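Local coordinates for putative DNA-binding protein (Ralstonia eutropha, PDB 3HWU) that is of unknown function but may bind DNA, and forms a trimer of subunits built on the Plants and Prokaryotes Conserved (PCC) domain, at residues I46-E51 / N71-N76; E51-F56 / H107-T112; A75-S80 / I90-T95; D23-N28 / L111-G116. One frame throughout, in Å; residues are numbered along the deposited sequence.

All four contacts lie in one PCC domain, three of them pairing neighbouring strands of its large antiparallel sheet and contact 4 docking helix 25-35 on it. Contacts 1 and 3 both use strand 72-84 and share Ala-75 and Asn-76; their centres are about 12 Å apart. Contacts 2 and 4 meet on strand 103-114 at Leu-111 and Thr-112, their centres about 11 Å apart. Contact 4 closes the widest loop, and contacts 1 and 3 are nested inside it. Contact 2 shares Glu-51 with contact 1, their segments alternating along the chain, and encloses contact 3. Distant parts of the sequence thus form one sheet, which also meets both other subunits.

Contact 1: I46-E51 / N71-N76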
loop_
_atom_site.group_PDB
_atom_site.type_symbol
_atom_site.label_atom_id
_atom_site.label_comp_id
_atom_site.label_asym_id
_atom_site.label_seq_id
_atom_site.Cartn_x
_atom_site.Cartn_y
_atom_site.Cartn_z
ATOM N N ILE A 46 5.711 2.442 5.906
ATOM C CA ILE A 46 4.953 3.009 7.021
ATOM C C ILE A 46 5.957 3.679 7.946
ATOM O O ILE A 46 7.164 3.431 7.871
ATOM C CB ILE A 46 4.151 1.975 7.853
ATOM C CG1 ILE A 46 5.041 0.832 8.392
ATOM C CG2 ILE A 46 2.991 1.441 7.043
ATOM C CD1 ILE A 46 4.378 -0.073 9.432
ATOM N N GLY A 47 5.470 4.558 8.817
ATOM C CA GLY A 47 6.347 5.093 9.872
ATOM C C GLY A 47 5.710 6.242 10.610
ATOM O O GLY A 47 4.512 6.435 10.479
ATOM N N PHE A 48 6.489 6.985 11.375
ATOM C CA PHE A 48 6.031 8.141 12.139
ATOM C C PHE A 48 6.931 9.305 11.786
ATOM O O PHE A 48 8.155 9.173 11.878
ATOM C CB PHE A 48 6.106 7.903 13.648
ATOM C CG PHE A 48 5.584 9.041 14.457
ATOM C CD1 PHE A 48 4.242 9.279 14.508
ATOM C CD2 PHE A 48 6.443 9.876 15.077
ATOM C CE1 PHE A 48 3.753 10.368 15.248
ATOM C CE2 PHE A 48 5.990 10.945 15.839
ATOM C CZ PHE A 48 4.678 11.198 15.886
HETATM N N MSE A 49 6.310 10.393 11.328
HETATM C CA MSE A 49 7.024 11.551 10.763
HETATM C C MSE A 49 6.940 12.798 11.640
HETATM O O MSE A 49 5.863 13.202 12.050
HETATM C CB MSE A 49 6.429 11.888 9.420
HETATM C CG MSE A 49 6.465 10.739 8.402
HETATM SE SE MSE A 49 8.230 10.106 8.020
HETATM C CE MSE A 49 7.745 8.281 7.734
ATOM N N SER A 50 8.066 13.431 11.917
ATOM C CA SER A 50 8.025 14.759 12.521
ATOM C C SER A 50 7.454 15.798 11.551
ATOM O O SER A 50 6.769 16.741 11.969
ATOM C CB SER A 50 9.400 15.184 12.979
ATOM O OG SER A 50 10.352 15.090 11.941
ATOM N N GLU A 51 7.700 15.611 10.263
ATOM C CA GLU A 51 7.014 16.432 9.287
ATOM C C GLU A 51 6.894 15.684 7.982
ATOM O O GLU A 51 7.754 14.885 7.637
ATOM C CB GLU A 51 7.703 17.752 9.078
ATOM C CG GLU A 51 9.112 17.617 8.739
ATOM C CD GLU A 51 9.774 18.970 8.502
ATOM O OE1 GLU A 51 9.686 19.487 7.369
ATOM O OE2 GLU A 51 10.372 19.495 9.457
ATOM N N ASN A 71 4.230 15.701 13.204
ATOM C CA ASN A 71 4.018 14.648 14.207
ATOM C C ASN A 71 2.811 13.759 13.854
ATOM O O ASN A 71 1.787 13.692 14.542
ATOM C CB ASN A 71 3.945 15.249 15.601
ATOM C CG ASN A 71 5.310 15.734 16.080
ATOM O OD1 ASN A 71 6.334 15.255 15.640
ATOM N ND2 ASN A 71 5.323 16.680 16.992
ATOM N N VAL A 72 2.954 13.081 12.713
ATOM C CA VAL A 72 1.895 12.273 12.128
ATOM C C VAL A 72 2.336 10.834 11.879
ATOM O O VAL A 72 3.493 10.564 11.551
ATOM C CB VAL A 72 1.356 12.847 10.795
ATOM C CG1 VAL A 72 0.508 14.086 11.050
ATOM C CG2 VAL A 72 2.460 13.107 9.795
ATOM N N GLU A 73 1.420 9.903 12.088
ATOM C CA GLU A 73 1.617 8.522 11.621
ATOM C C GLU A 73 1.450 8.484 10.115
ATOM O O GLU A 73 0.523 9.092 9.591
ATOM C CB GLU A 73 0.611 7.581 12.279
ATOM C CG GLU A 73 0.863 7.325 13.792
ATOM C CD GLU A 73 2.056 6.425 14.085
ATOM O OE1 GLU A 73 2.834 6.114 13.181
ATOM O OE2 GLU A 73 2.198 6.010 15.264
HETATM N N MSE A 74 2.351 7.825 9.422
HETATM C CA MSE A 74 2.215 7.574 8.009
HETATM C C MSE A 74 1.630 6.193 7.781
HETATM O O MSE A 74 2.276 5.159 8.003
HETATM C CB MSE A 74 3.547 7.701 7.298
HETATM C CG MSE A 74 3.391 7.607 5.801
HETATM SE SE MSE A 74 4.944 7.986 4.798
HETATM C CE MSE A 74 5.923 6.277 5.220
ATOM N N ALA A 75 0.334 6.201 7.503
ATOM C CA ALA A 75 -0.437 4.976 7.364
ATOM C C ALA A 75 -0.012 4.146 6.148
ATOM O O ALA A 75 -0.087 2.932 6.155
ATOM C CB ALA A 75 -1.962 5.303 7.302
ATOM N N ASN A 76 0.464 4.837 5.103
ATOM C CA ASN A 76 1.049 4.172 3.938
ATOM C C ASN A 76 1.839 5.160 3.139
ATOM O O ASN A 76 1.442 6.312 3.054
ATOM C CB ASN A 76 -0.066 3.567 3.048
ATOM C CG ASN A 76 0.490 3.109 1.708
ATOM O OD1 ASN A 76 0.515 3.920 0.748
ATOM N ND2 ASN A 76 0.980 1.834 1.602
#
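Met-49 and Met-74, both selenomethionines, meet at their terminal methyls, CE to CE at 3.7 Å, and form the tight, buried side of this antiparallel strand pair. Their side chains cross obliquely; the Met-74 chain runs straight out and bends only at chi3 (73°), which turns CE toward Met-49. Gly-47 has no side chain on that face, and Met-74 CB comes 3.6 Å from Gly-47 O. Leu-111 and Cys-118 close over the same two residues.

In the backbone ladder Met-49 N reaches Val-72 O at 2.8 Å, almost straight, and Met-74 N reaches Gly-47 O at the same length; the return bond from Gly-47 N to Met-74 O is weak, 3.4 Å. Asn-71 and Val-72 both face Met-49, a G1 beta bulge.

The solvent side belongs to the exposed Asn-71 and the partly exposed Phe-48. Phe-48 directs CG anti to the backbone N (chi1 -177°), and the CD1 side of its ring reaches Val-72 O at 3.3 Å and Glu-73 CD at 3.6 Å. Buried Glu-73 brings OE1 to 3.2 Å from Gly-47 O, two acceptors with no bond between them, an unfavourable approach that a partner beyond these two strands would probably have to offset.

Contact 2: E51-F56 / H107-T112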
loop_
_atom_site.group_PDB
_atom_site.type_symbol
_atom_site.label_atom_id
_atom_site.label_comp_id
_atom_site.label_asym_id
_atom_site.label_seq_id
_atom_site.Cartn_x
_atom_site.Cartn_y
_atom_site.Cartn_z
ATOM N N GLU A 51 7.700 15.611 10.263
ATOM C CA GLU A 51 7.014 16.432 9.287
ATOM C C GLU A 51 6.894 15.684 7.982
ATOM O O GLU A 51 7.754 14.885 7.637
ATOM C CB GLU A 51 7.703 17.752 9.078
ATOM C CG GLU A 51 9.112 17.617 8.739
ATOM C CD GLU A 51 9.774 18.970 8.502
ATOM O OE1 GLU A 51 9.686 19.487 7.369
ATOM O OE2 GLU A 51 10.372 19.495 9.457
ATOM N N ALA A 52 5.786 15.949 7.305
ATOM C CA ALA A 52 5.490 15.400 5.997
ATOM C C ALA A 52 4.889 16.543 5.189
ATOM O O ALA A 52 3.880 17.115 5.578
ATOM C CB ALA A 52 4.548 14.221 6.095
ATOM N N THR A 53 5.467 16.803 4.027
ATOM C CA THR A 53 5.037 17.877 3.122
ATOM C C THR A 53 4.553 17.277 1.814
ATOM O O THR A 53 5.266 16.519 1.172
ATOM C CB THR A 53 6.166 18.885 2.883
ATOM O OG1 THR A 53 6.601 19.412 4.142
ATOM C CG2 THR A 53 5.735 20.020 1.952
ATOM N N PHE A 54 3.324 17.631 1.456
ATOM C CA PHE A 54 2.679 17.210 0.239
ATOM C C PHE A 54 2.540 18.398 -0.699
ATOM O O PHE A 54 2.606 19.556 -0.285
ATOM C CB PHE A 54 1.299 16.668 0.602
ATOM C CG PHE A 54 1.376 15.472 1.520
ATOM C CD1 PHE A 54 1.507 14.202 0.983
ATOM C CD2 PHE A 54 1.390 15.621 2.902
ATOM C CE1 PHE A 54 1.592 13.110 1.788
ATOM C CE2 PHE A 54 1.485 14.495 3.712
ATOM C CZ PHE A 54 1.599 13.245 3.135
ATOM N N GLY A 55 2.273 18.109 -1.958
ATOM C CA GLY A 55 2.054 19.147 -2.949
ATOM C C GLY A 55 0.900 18.774 -3.859
ATOM O O GLY A 55 0.774 17.604 -4.238
ATOM N N PHE A 56 0.064 19.748 -4.247
ATOM C CA PHE A 56 -0.992 19.551 -5.226
ATOM C C PHE A 56 -0.612 20.426 -6.402
ATOM O O PHE A 56 -0.544 21.664 -6.316
ATOM C CB PHE A 56 -2.381 19.888 -4.689
ATOM C CG PHE A 56 -3.473 19.373 -5.546
ATOM C CD1 PHE A 56 -3.845 18.039 -5.516
ATOM C CD2 PHE A 56 -4.153 20.211 -6.401
ATOM C CE1 PHE A 56 -4.852 17.568 -6.338
ATOM C CE2 PHE A 56 -5.174 19.743 -7.209
ATOM C CZ PHE A 56 -5.509 18.420 -7.177
ATOM N N HIS A 107 0.665 13.558 -3.073
ATOM C CA HIS A 107 2.022 13.552 -3.627
ATOM C C HIS A 107 3.013 14.127 -2.617
ATOM O O HIS A 107 2.864 15.270 -2.187
ATOM C CB HIS A 107 2.004 14.405 -4.910
ATOM C CG HIS A 107 3.327 14.566 -5.569
ATOM N ND1 HIS A 107 3.643 13.938 -6.749
ATOM C CD2 HIS A 107 4.382 15.345 -5.251
ATOM C CE1 HIS A 107 4.876 14.272 -7.094
ATOM N NE2 HIS A 107 5.354 15.113 -6.192
ATOM N N LEU A 108 4.030 13.336 -2.258
ATOM C CA LEU A 108 5.030 13.747 -1.312
ATOM C C LEU A 108 6.099 14.624 -1.948
ATOM O O LEU A 108 6.696 14.264 -2.970
ATOM C CB LEU A 108 5.709 12.530 -0.648
ATOM C CG LEU A 108 4.888 11.844 0.435
ATOM C CD1 LEU A 108 5.399 10.405 0.657
ATOM C CD2 LEU A 108 4.944 12.667 1.777
ATOM N N LEU A 109 6.376 15.750 -1.292
ATOM C CA LEU A 109 7.562 16.577 -1.622
ATOM C C LEU A 109 8.713 16.259 -0.705
ATOM O O LEU A 109 9.858 16.372 -1.106
ATOM C CB LEU A 109 7.209 18.048 -1.534
ATOM C CG LEU A 109 6.110 18.511 -2.507
ATOM C CD1 LEU A 109 5.773 19.998 -2.274
ATOM C CD2 LEU A 109 6.504 18.252 -3.963
ATOM N N GLY A 110 8.466 15.870 0.529
ATOM C CA GLY A 110 9.541 15.533 1.469
ATOM C C GLY A 110 8.938 15.113 2.801
ATOM O O GLY A 110 7.775 15.416 3.088
ATOM N N LEU A 111 9.700 14.357 3.576
ATOM C CA LEU A 111 9.257 13.914 4.880
ATOM C C LEU A 111 10.444 13.428 5.686
ATOM O O LEU A 111 11.445 12.955 5.120
ATOM C CB LEU A 111 8.133 12.857 4.794
ATOM C CG LEU A 111 8.458 11.497 4.199
ATOM C CD1 LEU A 111 7.251 10.549 4.326
ATOM C CD2 LEU A 111 8.897 11.541 2.715
ATOM N N THR A 112 10.303 13.620 6.999
ATOM C CA THR A 112 11.356 13.385 7.966
ATOM C C THR A 112 10.818 12.509 9.094
ATOM O O THR A 112 9.779 12.820 9.678
ATOM C CB THR A 112 11.892 14.704 8.556
ATOM O OG1 THR A 112 12.361 15.540 7.491
ATOM C CG2 THR A 112 13.020 14.461 9.540
HETATM O O HOH W 1 10.787 16.835 5.623
HETATM O O HOH W 2 -1.087 15.724 -3.631
#
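Thr-53 O takes two backbone donors, Leu-109 N at 2.8 Å and Gly-110 N in a weak bond at 3.3 Å. Two residues facing one make this a classic beta bulge, and it shifts the antiparallel register by one. Before the bulge the pairing is regular, with Thr-53 N bound to Gly-110 O; after it, Gly-55 N reaches His-107 O at 2.9 Å.

The extra residue, Leu-109, is exposed and turns its side chain toward the other strand, CD1 3.9 Å from Gly-55 CA. The buried Phe-54 and Leu-108 lie side by side, pointing the same way. Phe-54 CG stands anti to its carbonyl carbon (chi1 -61°), and farther out CE1 of the ring touches Leu-108 CD2 at 3.4 Å. Phe-101 of the third subunit packs on the same ring. Where the strands part, a water donates to Gly-55 O at 2.7 Å and accepts from His-107 N at 2.8 Å.

The His-107 ring stacks with Phe-64. His-107, with His-91 and His-93, could form a metal site, though it would be empty here. Where the regular ladder breaks off, the water thus satisfies Gly-55 O and His-107 N, while the bulge gives Thr-53 O its two donors.

Contact 3: A75-S80 / I90-T95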
loop_
_atom_site.group_PDB
_atom_site.type_symbol
_atom_site.label_atom_id
_atom_site.label_comp_id
_atom_site.label_asym_id
_atom_site.label_seq_id
_atom_site.Cartn_x
_atom_site.Cartn_y
_atom_site.Cartn_z
ATOM N N ALA A 75 0.334 6.201 7.503
ATOM C CA ALA A 75 -0.437 4.976 7.364
ATOM C C ALA A 75 -0.012 4.146 6.148
ATOM O O ALA A 75 -0.087 2.932 6.155
ATOM C CB ALA A 75 -1.962 5.303 7.302
ATOM N N ASN A 76 0.464 4.837 5.103
ATOM C CA ASN A 76 1.049 4.172 3.938
ATOM C C ASN A 76 1.839 5.160 3.139
ATOM O O ASN A 76 1.442 6.312 3.054
ATOM C CB ASN A 76 -0.066 3.567 3.048
ATOM C CG ASN A 76 0.490 3.109 1.708
ATOM O OD1 ASN A 76 0.515 3.920 0.748
ATOM N ND2 ASN A 76 0.980 1.834 1.602
HETATM N N MSE A 77 2.922 4.671 2.556
HETATM C CA MSE A 77 3.581 5.313 1.436
HETATM C C MSE A 77 3.653 4.291 0.305
HETATM O O MSE A 77 3.883 3.105 0.581
HETATM C CB MSE A 77 5.005 5.690 1.864
HETATM C CG MSE A 77 5.855 6.336 0.752
HETATM SE SE MSE A 77 7.549 7.089 1.397
HETATM C CE MSE A 77 8.429 5.463 1.915
ATOM N N THR A 78 3.484 4.754 -0.935
ATOM C CA THR A 78 3.584 3.907 -2.116
ATOM C C THR A 78 4.347 4.720 -3.142
ATOM O O THR A 78 4.049 5.897 -3.335
ATOM C CB THR A 78 2.187 3.511 -2.646
ATOM O OG1 THR A 78 1.451 2.868 -1.601
ATOM C CG2 THR A 78 2.269 2.543 -3.821
ATOM N N GLY A 79 5.312 4.124 -3.848
ATOM C CA GLY A 79 6.087 4.883 -4.828
ATOM C C GLY A 79 7.002 4.074 -5.700
ATOM O O GLY A 79 6.917 2.836 -5.716
ATOM N N SER A 80 7.811 4.770 -6.473
ATOM C CA SER A 80 8.785 4.159 -7.368
ATOM C C SER A 80 10.097 4.899 -7.354
ATOM O O SER A 80 10.172 6.097 -7.097
ATOM C CB SER A 80 8.267 4.079 -8.803
ATOM O OG SER A 80 7.969 5.361 -9.322
ATOM N N ILE A 90 12.623 9.960 -7.359
ATOM C CA ILE A 90 11.683 9.225 -6.502
ATOM C C ILE A 90 10.295 9.833 -6.729
ATOM O O ILE A 90 10.096 11.051 -6.698
ATOM C CB ILE A 90 12.079 9.323 -5.001
ATOM C CG1 ILE A 90 13.514 8.924 -4.713
ATOM C CG2 ILE A 90 11.177 8.486 -4.118
ATOM C CD1 ILE A 90 13.927 7.563 -5.183
ATOM N N HIS A 91 9.299 8.990 -6.916
ATOM C CA HIS A 91 7.909 9.382 -7.072
ATOM C C HIS A 91 7.170 8.681 -5.964
ATOM O O HIS A 91 7.062 7.448 -5.960
ATOM C CB HIS A 91 7.360 8.934 -8.421
ATOM C CG HIS A 91 5.962 9.341 -8.663
ATOM N ND1 HIS A 91 5.167 8.774 -9.640
ATOM C CD2 HIS A 91 5.205 10.278 -8.049
ATOM C CE1 HIS A 91 3.991 9.380 -9.633
ATOM N NE2 HIS A 91 3.993 10.299 -8.677
ATOM N N ALA A 92 6.695 9.432 -4.978
ATOM C CA ALA A 92 6.089 8.825 -3.818
ATOM C C ALA A 92 4.800 9.577 -3.443
ATOM O O ALA A 92 4.754 10.809 -3.472
ATOM C CB ALA A 92 7.056 8.824 -2.602
ATOM N N HIS A 93 3.816 8.807 -2.999
ATOM C CA HIS A 93 2.597 9.327 -2.391
ATOM C C HIS A 93 2.521 8.783 -0.964
ATOM O O HIS A 93 3.065 7.711 -0.646
ATOM C CB HIS A 93 1.345 8.915 -3.177
ATOM C CG HIS A 93 1.223 9.533 -4.537
ATOM N ND1 HIS A 93 0.084 9.395 -5.292
ATOM C CD2 HIS A 93 2.061 10.291 -5.279
ATOM C CE1 HIS A 93 0.209 10.099 -6.398
ATOM N NE2 HIS A 93 1.388 10.673 -6.408
ATOM N N GLY A 94 1.754 9.460 -0.111
ATOM C CA GLY A 94 1.541 9.005 1.229
ATOM C C GLY A 94 0.201 9.405 1.799
ATOM O O GLY A 94 -0.432 10.315 1.302
ATOM N N THR A 95 -0.145 8.753 2.898
ATOM C CA THR A 95 -1.349 8.963 3.672
ATOM C C THR A 95 -0.887 9.094 5.142
ATOM O O THR A 95 -0.209 8.191 5.651
ATOM C CB THR A 95 -2.299 7.712 3.559
ATOM O OG1 THR A 95 -2.529 7.399 2.148
ATOM C CG2 THR A 95 -3.559 7.895 4.287
HETATM O O HOH W 3 -0.334 6.563 0.463
#
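Ser-80 and His-91 pair within the beta hairpin of strands 72-84 and 87-97, in the middle of the large sheet. Ser-80 N reaches His-91 O at 2.8 Å and His-91 N answers to Ser-80 O; Thr-78 and His-93 pair the same way, the bond from His-93 N to Thr-78 O being nearly straight at 177°. At the far end Ala-75 and Asn-76 both face Thr-95, a classic beta bulge whose two bonds to Thr-95 O are weak, while Thr-95 N makes a sound one to Asn-76 O.

Carbon donors fill non-hydrogen-bonded pairs, as with Met-77 CA, 3.2 Å from His-93 O. The backbones also come close at Gly-79, whose CA lies 3.0 Å from His-91 O; the residue has no CB to clash with that oxygen.

Apolar contact is thin between the strands themselves. Met-77, a selenomethionine, has CG anti to its backbone N (chi1 178°), and that atom lies 4.3 Å from Ala-92 CB; Val-25 and Leu-26 of helix 25-35 pack on this face.

Polar side chains occupy the opposite face and meet other subunits: Ser-80 OG and His-91 ND1 bind the carboxylate of Glu-119 of the third subunit, and His-93 ND1 binds Met-74 O there. Within the strand, Thr-78 OG1 donates to Asn-76 OD1 at 2.7 Å, on an in-plane lone pair.

Contact 4: D23-N28 / L111-G116; sequences DNVLQN and LTVGTG
Leu-111 holds CG between its backbone N and carbonyl carbon (chi1 66°), which sets that atom 3.7 Å from Val-25 CB; Val-25 in turn has CG1 anti to its own N (chi1 174°) and CG2 beside that N, turned to Val-113. This is the N-terminus of helix 25-35 docking on strand 103-114 of the PCC domain's sheet.

Two backbone bonds join the pieces, one either side of the single bridge between Asn-24 and Thr-112. Val-113 N donates to Asp-23 O at 2.9 Å, and Val-25 N to Leu-111 O at 2.9 Å, so an N-H of the helix's first turn finds its acceptor on the strand.

The branched side chains pack against one another. Val-25 CG2 meets Val-113 CG2 at 3.7 Å, the two side chains crossing at about a right angle. Leu-111 CD2 fits between Val-25 and Leu-26, 3.7 Å from Leu-26 CG. Leu-19 of strand 14-20 touches both Val-25 and Val-113, while the carboxylate of Asp-23 turns to a salt bridge with Lys-7.

Asn-24 is the N-cap: in the conformer described, its OD1 accepts from Gln-27 N at 3.0 Å. Its backbone O is gripped twice by Asn-28, through N and through the side-chain ND2, each at 2.9 Å, with ND2 lying above the carbonyl plane.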
loop_
_atom_site.group_PDB
_atom_site.type_symbol
_atom_site.label_atom_id
_atom_site.label_comp_id
_atom_site.label_asym_id
_atom_site.label_seq_id
_atom_site.Cartn_x
_atom_site.Cartn_y
_atom_site.Cartn_z
ATOM N N ASP A 23 15.801 10.971 9.986
ATOM C CA ASP A 23 16.146 10.651 8.590
ATOM C C ASP A 23 15.151 11.273 7.611
ATOM O O ASP A 23 13.939 11.178 7.780
ATOM C CB ASP A 23 16.187 9.140 8.357
ATOM C CG ASP A 23 17.358 8.439 9.018
ATOM O OD1 ASP A 23 18.367 9.117 9.354
ATOM O OD2 ASP A 23 17.343 7.174 9.123
ATOM N N ASN A 24 15.702 11.828 6.543
ATOM C CA ASN A 24 14.955 12.383 5.453
ATOM C C ASN A 24 14.607 11.253 4.476
ATOM O O ASN A 24 15.495 10.667 3.863
ATOM C CB ASN A 24 15.767 13.470 4.739
ATOM C CG ASN A 24 14.993 14.097 3.610
ATOM O OD1 ASN A 24 14.576 13.390 2.697
ATOM N ND2 ASN A 24 14.733 15.418 3.683
ATOM N N VAL A 25 13.334 10.912 4.397
ATOM C CA VAL A 25 12.951 9.627 3.764
ATOM C C VAL A 25 13.259 9.577 2.272
ATOM O O VAL A 25 13.879 8.622 1.785
ATOM C CB VAL A 25 11.479 9.331 4.061
ATOM C CG1 VAL A 25 10.985 8.060 3.290
ATOM C CG2 VAL A 25 11.237 9.146 5.586
ATOM N N LEU A 26 12.818 10.579 1.513
ATOM C CA LEU A 26 13.057 10.495 0.070
ATOM C C LEU A 26 14.549 10.608 -0.241
ATOM O O LEU A 26 15.029 9.973 -1.160
ATOM C CB LEU A 26 12.229 11.492 -0.753
ATOM C CG LEU A 26 10.702 11.440 -0.487
ATOM C CD1 LEU A 26 10.047 12.405 -1.456
ATOM C CD2 LEU A 26 10.128 10.066 -0.652
ATOM N N GLN A 27 15.264 11.440 0.510
ATOM C CA GLN A 27 16.714 11.538 0.308
ATOM C C GLN A 27 17.416 10.215 0.620
ATOM O O GLN A 27 18.350 9.825 -0.091
ATOM C CB GLN A 27 17.289 12.692 1.153
ATOM C CG GLN A 27 16.839 14.064 0.696
ATOM C CD GLN A 27 17.311 15.215 1.566
ATOM O OE1 GLN A 27 18.051 15.032 2.562
ATOM N NE2 GLN A 27 16.888 16.409 1.195
ATOM N N ASN A 28 16.978 9.498 1.641
ATOM C CA ASN A 28 17.592 8.200 1.915
ATOM C C ASN A 28 17.273 7.188 0.797
ATOM O O ASN A 28 18.104 6.349 0.481
ATOM C CB ASN A 28 17.159 7.679 3.287
ATOM C CG ASN A 28 18.073 8.133 4.403
ATOM O OD1 ASN A 28 19.058 7.433 4.684
ATOM N ND2 ASN A 28 17.779 9.234 5.036
ATOM N N LEU A 111 9.700 14.357 3.576
ATOM C CA LEU A 111 9.257 13.914 4.880
ATOM C C LEU A 111 10.444 13.428 5.686
ATOM O O LEU A 111 11.445 12.955 5.120
ATOM C CB LEU A 111 8.133 12.857 4.794
ATOM C CG LEU A 111 8.458 11.497 4.199
ATOM C CD1 LEU A 111 7.251 10.549 4.326
ATOM C CD2 LEU A 111 8.897 11.541 2.715
ATOM N N THR A 112 10.303 13.620 6.999
ATOM C CA THR A 112 11.356 13.385 7.966
ATOM C C THR A 112 10.818 12.509 9.094
ATOM O O THR A 112 9.779 12.820 9.678
ATOM C CB THR A 112 11.892 14.704 8.556
ATOM O OG1 THR A 112 12.361 15.540 7.491
ATOM C CG2 THR A 112 13.020 14.461 9.540
ATOM N N VAL A 113 11.546 11.432 9.408
ATOM C CA VAL A 113 11.158 10.533 10.485
ATOM C C VAL A 113 11.222 11.276 11.824
ATOM O O VAL A 113 12.215 11.983 12.112
ATOM C CB VAL A 113 12.075 9.308 10.551
ATOM C CG1 VAL A 113 11.726 8.348 11.678
ATOM C CG2 VAL A 113 12.088 8.565 9.180
ATOM N N GLY A 114 10.190 11.080 12.638
ATOM C CA GLY A 114 10.112 11.680 13.956
ATOM C C GLY A 114 10.585 10.758 15.039
ATOM O O GLY A 114 11.544 9.993 14.870
ATOM N N THR A 115 9.910 10.818 16.172
ATOM C CA THR A 115 10.296 9.929 17.271
ATOM C C THR A 115 9.690 8.524 17.015
ATOM O O THR A 115 8.685 8.101 17.583
ATOM C CB THR A 115 9.899 10.507 18.588
ATOM O OG1 THR A 115 8.510 10.707 18.564
ATOM C CG2 THR A 115 10.620 11.850 18.869
ATOM N N GLY A 116 10.329 7.823 16.096
ATOM C CA GLY A 116 9.802 6.572 15.565
ATOM C C GLY A 116 10.775 6.044 14.550
ATOM O O GLY A 116 11.994 6.283 14.643
#